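Side-chain contacts in sensor histidine kinase (PDB 3CIT), which probably takes part in two-component signalling as a phosphorelay sensor kinase, represented here by its GAF domain alone: residues E132-Q135 against L136-T139; Q26-P29 against E30-R33; E70-S73 against T74-T77. All blocks are in the same frame, centred on the assembly; numbering follows the deposited sequence.

Interaction 1. Residues E132-Q135 against L136-T139; sequences ESLQ and LLAT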
# COMPACT_ATOMS: atom_id res chain seq x y z
N GLU A 132 4.00 -8.16 1.52
CA GLU A 132 2.74 -7.85 0.86
C GLU A 132 1.70 -8.98 0.95
O GLU A 132 0.53 -8.73 1.13
CB GLU A 132 2.97 -7.53 -0.62
CG GLU A 132 3.63 -6.24 -0.91
CD GLU A 132 3.65 -5.98 -2.44
OE1 GLU A 132 4.42 -6.61 -3.14
OE2 GLU A 132 2.88 -5.16 -2.91
N SER A 133 2.15 -10.22 0.82
CA SER A 133 1.28 -11.39 0.95
C SER A 133 0.76 -11.51 2.38
O SER A 133 -0.44 -11.74 2.58
CB SER A 133 2.04 -12.66 0.50
OG SER A 133 2.41 -12.52 -0.85
N LEU A 134 1.63 -11.34 3.38
CA LEU A 134 1.19 -11.37 4.78
C LEU A 134 0.22 -10.23 5.09
O LEU A 134 -0.73 -10.44 5.83
CB LEU A 134 2.38 -11.31 5.76
CG LEU A 134 3.31 -12.53 5.69
CD1 LEU A 134 4.48 -12.40 6.63
CD2 LEU A 134 2.54 -13.81 6.00
N GLN A 135 0.46 -9.05 4.53
CA GLN A 135 -0.49 -7.95 4.69
C GLN A 135 -1.86 -8.30 4.11
O GLN A 135 -2.90 -8.03 4.72
CB GLN A 135 0.05 -6.65 4.06
CG GLN A 135 -0.96 -5.48 4.23
CD GLN A 135 -1.29 -5.14 5.73
OE1 GLN A 135 -2.35 -5.57 6.32
NE2 GLN A 135 -0.37 -4.39 6.35
N LEU A 136 -1.90 -8.90 2.93
CA LEU A 136 -3.19 -9.36 2.40
C LEU A 136 -3.82 -10.45 3.28
O LEU A 136 -5.04 -10.47 3.49
CB LEU A 136 -3.06 -9.85 0.95
CG LEU A 136 -4.37 -10.30 0.30
CD1 LEU A 136 -5.40 -9.14 0.26
CD2 LEU A 136 -4.10 -10.83 -1.12
N LEU A 137 -3.03 -11.40 3.76
CA LEU A 137 -3.58 -12.42 4.69
C LEU A 137 -4.25 -11.76 5.93
O LEU A 137 -5.35 -12.18 6.37
CB LEU A 137 -2.48 -13.35 5.14
CG LEU A 137 -2.90 -14.63 5.82
CD1 LEU A 137 -3.86 -15.38 4.88
CD2 LEU A 137 -1.61 -15.43 6.08
N ALA A 138 -3.61 -10.71 6.46
CA ALA A 138 -4.20 -9.93 7.57
C ALA A 138 -5.52 -9.27 7.16
O ALA A 138 -6.46 -9.24 7.92
CB ALA A 138 -3.22 -8.86 8.13
N THR A 139 -5.56 -8.74 5.96
CA THR A 139 -6.75 -8.13 5.41
C THR A 139 -7.89 -9.14 5.24
O THR A 139 -9.06 -8.85 5.53
CB THR A 139 -6.40 -7.41 4.09
OG1 THR A 139 -5.61 -6.25 4.40
CG2 THR A 139 -7.64 -7.01 3.34

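Interaction 2. Residues Q26-P29 against E30-R33; sequences QLPP and EAMR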
# COMPACT_ATOMS: atom_id res chain seq x y z
N GLN A 26 -14.26 -21.58 6.44
CA GLN A 26 -14.68 -22.78 7.18
C GLN A 26 -14.60 -22.72 8.72
O GLN A 26 -15.30 -23.49 9.40
CB GLN A 26 -13.82 -23.96 6.71
CG GLN A 26 -13.88 -24.25 5.22
CD GLN A 26 -15.30 -24.50 4.74
OE1 GLN A 26 -16.08 -25.17 5.41
NE2 GLN A 26 -15.63 -23.98 3.56
N LEU A 27 -13.76 -21.85 9.26
CA LEU A 27 -13.37 -21.90 10.68
C LEU A 27 -14.07 -20.89 11.59
O LEU A 27 -14.38 -19.78 11.16
CB LEU A 27 -11.86 -21.65 10.81
CG LEU A 27 -10.85 -22.61 10.18
CD1 LEU A 27 -9.43 -21.97 10.18
CD2 LEU A 27 -10.85 -23.93 10.93
N PRO A 28 -14.25 -21.25 12.88
CA PRO A 28 -14.69 -20.28 13.87
C PRO A 28 -13.59 -19.27 14.19
O PRO A 28 -12.41 -19.57 13.98
CB PRO A 28 -14.97 -21.14 15.12
CG PRO A 28 -14.91 -22.55 14.66
CD PRO A 28 -14.05 -22.58 13.47
N PRO A 29 -13.96 -18.10 14.73
CA PRO A 29 -13.01 -17.02 15.00
C PRO A 29 -11.74 -17.39 15.74
O PRO A 29 -10.67 -16.97 15.31
CB PRO A 29 -13.83 -16.00 15.79
CG PRO A 29 -15.25 -16.24 15.34
CD PRO A 29 -15.35 -17.72 15.07
N GLU A 30 -11.81 -18.16 16.82
CA GLU A 30 -10.58 -18.50 17.53
C GLU A 30 -9.65 -19.32 16.65
O GLU A 30 -8.43 -19.09 16.64
CB GLU A 30 -10.81 -19.23 18.86
CG GLU A 30 -9.76 -18.79 19.90
CD GLU A 30 -9.37 -19.84 20.95
OE1 GLU A 30 -10.15 -20.78 21.21
OE2 GLU A 30 -8.25 -19.67 21.51
N ALA A 31 -10.24 -20.26 15.90
CA ALA A 31 -9.49 -21.08 14.96
C ALA A 31 -8.92 -20.24 13.82
O ALA A 31 -7.79 -20.48 13.39
CB ALA A 31 -10.37 -22.19 14.40
N MSE A 32 -9.69 -19.27 13.32
CA MSE A 32 -9.18 -18.36 12.27
C MSE A 32 -7.92 -17.63 12.72
O MSE A 32 -6.94 -17.54 11.98
CB MSE A 32 -10.20 -17.29 11.88
CG MSE A 32 -11.48 -17.81 11.33
SE MSE A 32 -12.41 -16.31 10.52
CE MSE A 32 -12.60 -15.09 11.95
N ARG A 33 -7.96 -17.12 13.95
CA ARG A 33 -6.86 -16.33 14.47
C ARG A 33 -5.58 -17.16 14.62
O ARG A 33 -4.53 -16.75 14.17
CB ARG A 33 -7.24 -15.73 15.81
CG ARG A 33 -8.39 -14.76 15.76
CD ARG A 33 -8.75 -14.32 17.16
NE ARG A 33 -9.62 -13.16 17.12
CZ ARG A 33 -10.89 -13.16 17.51
NH1 ARG A 33 -11.44 -14.26 18.01
NH2 ARG A 33 -11.61 -12.05 17.39

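Interaction 3. Residues E70-S73 against T74-T77; sequences ERLS and TLET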
# COMPACT_ATOMS: atom_id res chain seq x y z
N GLU A 70 6.46 -15.57 27.50
CA GLU A 70 7.45 -14.77 28.22
C GLU A 70 8.00 -13.67 27.31
O GLU A 70 7.95 -12.48 27.65
CB GLU A 70 8.56 -15.69 28.80
CG GLU A 70 9.91 -15.03 29.14
CD GLU A 70 10.82 -15.82 30.08
OE1 GLU A 70 10.61 -17.07 30.28
OE2 GLU A 70 11.75 -15.19 30.63
N ARG A 71 8.51 -14.04 26.14
CA ARG A 71 9.08 -13.05 25.23
C ARG A 71 7.98 -12.19 24.64
O ARG A 71 8.14 -10.95 24.50
CB ARG A 71 9.98 -13.68 24.14
CG ARG A 71 11.25 -14.32 24.72
CD ARG A 71 12.36 -14.56 23.66
NE ARG A 71 13.58 -14.99 24.39
CZ ARG A 71 14.83 -14.62 24.10
NH1 ARG A 71 15.08 -13.79 23.11
NH2 ARG A 71 15.84 -15.08 24.85
N LEU A 72 6.83 -12.79 24.34
CA LEU A 72 5.71 -12.01 23.79
C LEU A 72 5.30 -10.86 24.75
O LEU A 72 4.96 -9.78 24.26
CB LEU A 72 4.49 -12.90 23.52
CG LEU A 72 4.64 -13.82 22.29
CD1 LEU A 72 3.44 -14.76 22.23
CD2 LEU A 72 4.81 -12.99 21.04
N SER A 73 5.41 -11.08 26.06
CA SER A 73 5.00 -10.08 27.07
C SER A 73 5.80 -8.79 26.97
O SER A 73 5.36 -7.73 27.46
CB SER A 73 5.08 -10.64 28.48
OG SER A 73 6.40 -10.74 28.94
N THR A 74 6.99 -8.87 26.39
CA THR A 74 7.89 -7.72 26.28
C THR A 74 7.47 -6.73 25.21
O THR A 74 7.95 -5.62 25.19
CB THR A 74 9.35 -8.16 25.99
OG1 THR A 74 9.46 -8.74 24.68
CG2 THR A 74 9.84 -9.14 27.10
N LEU A 75 6.59 -7.14 24.33
CA LEU A 75 6.08 -6.24 23.29
C LEU A 75 5.02 -5.28 23.84
O LEU A 75 4.13 -5.67 24.61
CB LEU A 75 5.47 -7.04 22.17
CG LEU A 75 6.39 -7.99 21.41
CD1 LEU A 75 5.54 -8.77 20.43
CD2 LEU A 75 7.51 -7.23 20.71
N GLU A 76 5.15 -4.02 23.43
CA GLU A 76 4.11 -3.03 23.66
C GLU A 76 2.83 -3.46 22.96
O GLU A 76 2.87 -4.11 21.92
CB GLU A 76 4.55 -1.68 23.11
CG GLU A 76 5.62 -1.03 24.00
CD GLU A 76 5.06 -0.60 25.35
OE1 GLU A 76 4.18 0.31 25.36
OE2 GLU A 76 5.49 -1.17 26.40
N THR A 77 1.70 -3.14 23.55
CA THR A 77 0.43 -3.53 22.97
C THR A 77 -0.46 -2.29 22.89
O THR A 77 -1.44 -2.17 23.63
CB THR A 77 -0.22 -4.65 23.78
OG1 THR A 77 -0.45 -4.22 25.12
CG2 THR A 77 0.68 -5.90 23.79
O HOH W 1 2.82 -8.08 24.70

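Interaction 1. Residues E132-Q135 against L136-T139
L137 meets L134 on the inner side of helix 128-156, one turn further along. Its side chain can be followed from CB outward. L137 CB rests 3.5 Å from L134 O and almost as close to S133 O, so the first carbon packs on the backbone of the preceding turn. With CG anti to the backbone N (chi1 -166°), the branch runs on to L137 CD2, 4.5 Å from L134 CD2, a loose methyl-to-methyl contact. Beyond the segments, L137 also touches T20 and V36, while L134 touches L16, A40 and L102.

Backbone bonds tie the two turns. L136 N donates to E132 O at 3.0 Å, and L137 N donates to S133 O at 2.9 Å. A138 N and T139 N reach L134 O and Q135 O in the same way. T139 OG1 also lies 3.3 Å from Q135 O, where any bond is weak and not settled. S133 OG turns back to E129 O within the helix.

The side that faces the second subunit is mixed: E132 OE2 forms a salt bridge with R15 of that subunit, and L136 packs on its L17. The four backbone bonds satisfy the N-H and C=O groups they join, and the leucine side chains face the domain interior and the subunit interface, consistent with a dimerising domain.

Interaction 2. Residues Q26-P29 against E30-R33
L27 and M32, a selenomethionine, meet across the start of helix 29-43. L27 CB lies 3.9 Å from M32 CG. P28 is the N-cap, so these are the residue before the cap and the fourth residue after it. Their apolar contact is a hydrophobic staple.

A31 is the small bump of the contact. Its CB rests in the corner formed by L27 and the P28 ring, with L27 CD2 at 3.9 Å and P28 CD at 3.8 Å. The methyl also touches P28 O. L27 CD1 reaches past it to lie over the backbone carbonyl of A31.

M32 fills the next hollow. Its CG sits beside the backbone N (chi1 -61°), which brings it against P28 O and L27 O. A bend at chi3 (-59°) then carries CE back to P29, where M32 CE is 3.6 Å from P29 CA. The P29 ring is thus touched by the methyl of M32, and it has R33 on another flank. R33 CG packs 3.2 Å from P29 O, and R33 NH1 comes 3.7 Å from P29 CB at an oblique approach of the guanidinium.

The first helical bonds run alongside. M32 N donates to P28 O at 2.8 Å. R33 N donates to P29 O at 3.0 Å. P29 has no N-H of its own, a common choice for the first turn of a helix.

The contact lies at the surface, where the chain turns from helix 3-26 into helix 29-43. M32 packs inward on H144 and L145 of helix 128-156, and P29 touches N148. R33 reaches the sheet, with a salt bridge to E53 of strand 48-53 and packing on T63 and A64 of strand 61-66.

Interaction 3. Residues E70-S73 against T74-T77
T74 folds back on R71 and grips its carbonyl twice. T74 OG1 donates to R71 O at 2.6 Å, a short bond lying in the carbonyl plane. T74 N donates to the same oxygen at 3.0 Å, but from above that plane. The hydroxyl comes within range because OG1 sits between the backbone N and the carbonyl carbon (chi1 67°). The methyl T74 CG2 lies 3.6 Å from R71 O and a little further from E70 O.

L75 makes the next contact. L75 N donates to L72 O at 3.1 Å, which closes the turn. Their side chains meet as well, L72 CD2 and L75 CD1 approaching to 4.3 Å. One water donates to both L72 O and L75 O, at 2.8 Å from L72 O, and so bridges the two ends of the turn.

S73 bonds back within its own segment. S73 OG donates to E70 O at 2.7 Å, so two successive hydroxyl residues each donate a hydroxyl hydrogen bond to the carbonyl three residues back.

Further out, L75 packs on L50, R91 and L96, and L72 packs on H48. These contacts seat the turn against strand 48-53 and nearby loops. R71 NH1 donates to H95 O, and R71 NE bonds a glycerol that probably comes from the crystallisation liquor.

The four residues L72 to L75 form a type I beta turn. It leads the chain from the short helix 69-72 toward strand 87-90, in an antiparallel sheet with the strand order 2-1-5-4-3 known from GAF domains.

Interactions 1 and 2 belong to the helical layer of the GAF domain. Their centres are about 17 Å apart and their nearest atoms about 8 Å. Helices 29-43 and 128-156 join them: L137 and L134 touch the first helix, and M32 touches the second. Interaction 3 lies apart, its centre about 22 Å from that of interaction 1 and about 23 Å from that of interaction 2. Strand 48-53 is the common neighbour of interactions 2 and 3. None of the three touches another directly. Only interaction 1 meets other subunits; interaction 3 has glycerol bound beside it, which is weak evidence for a pocket.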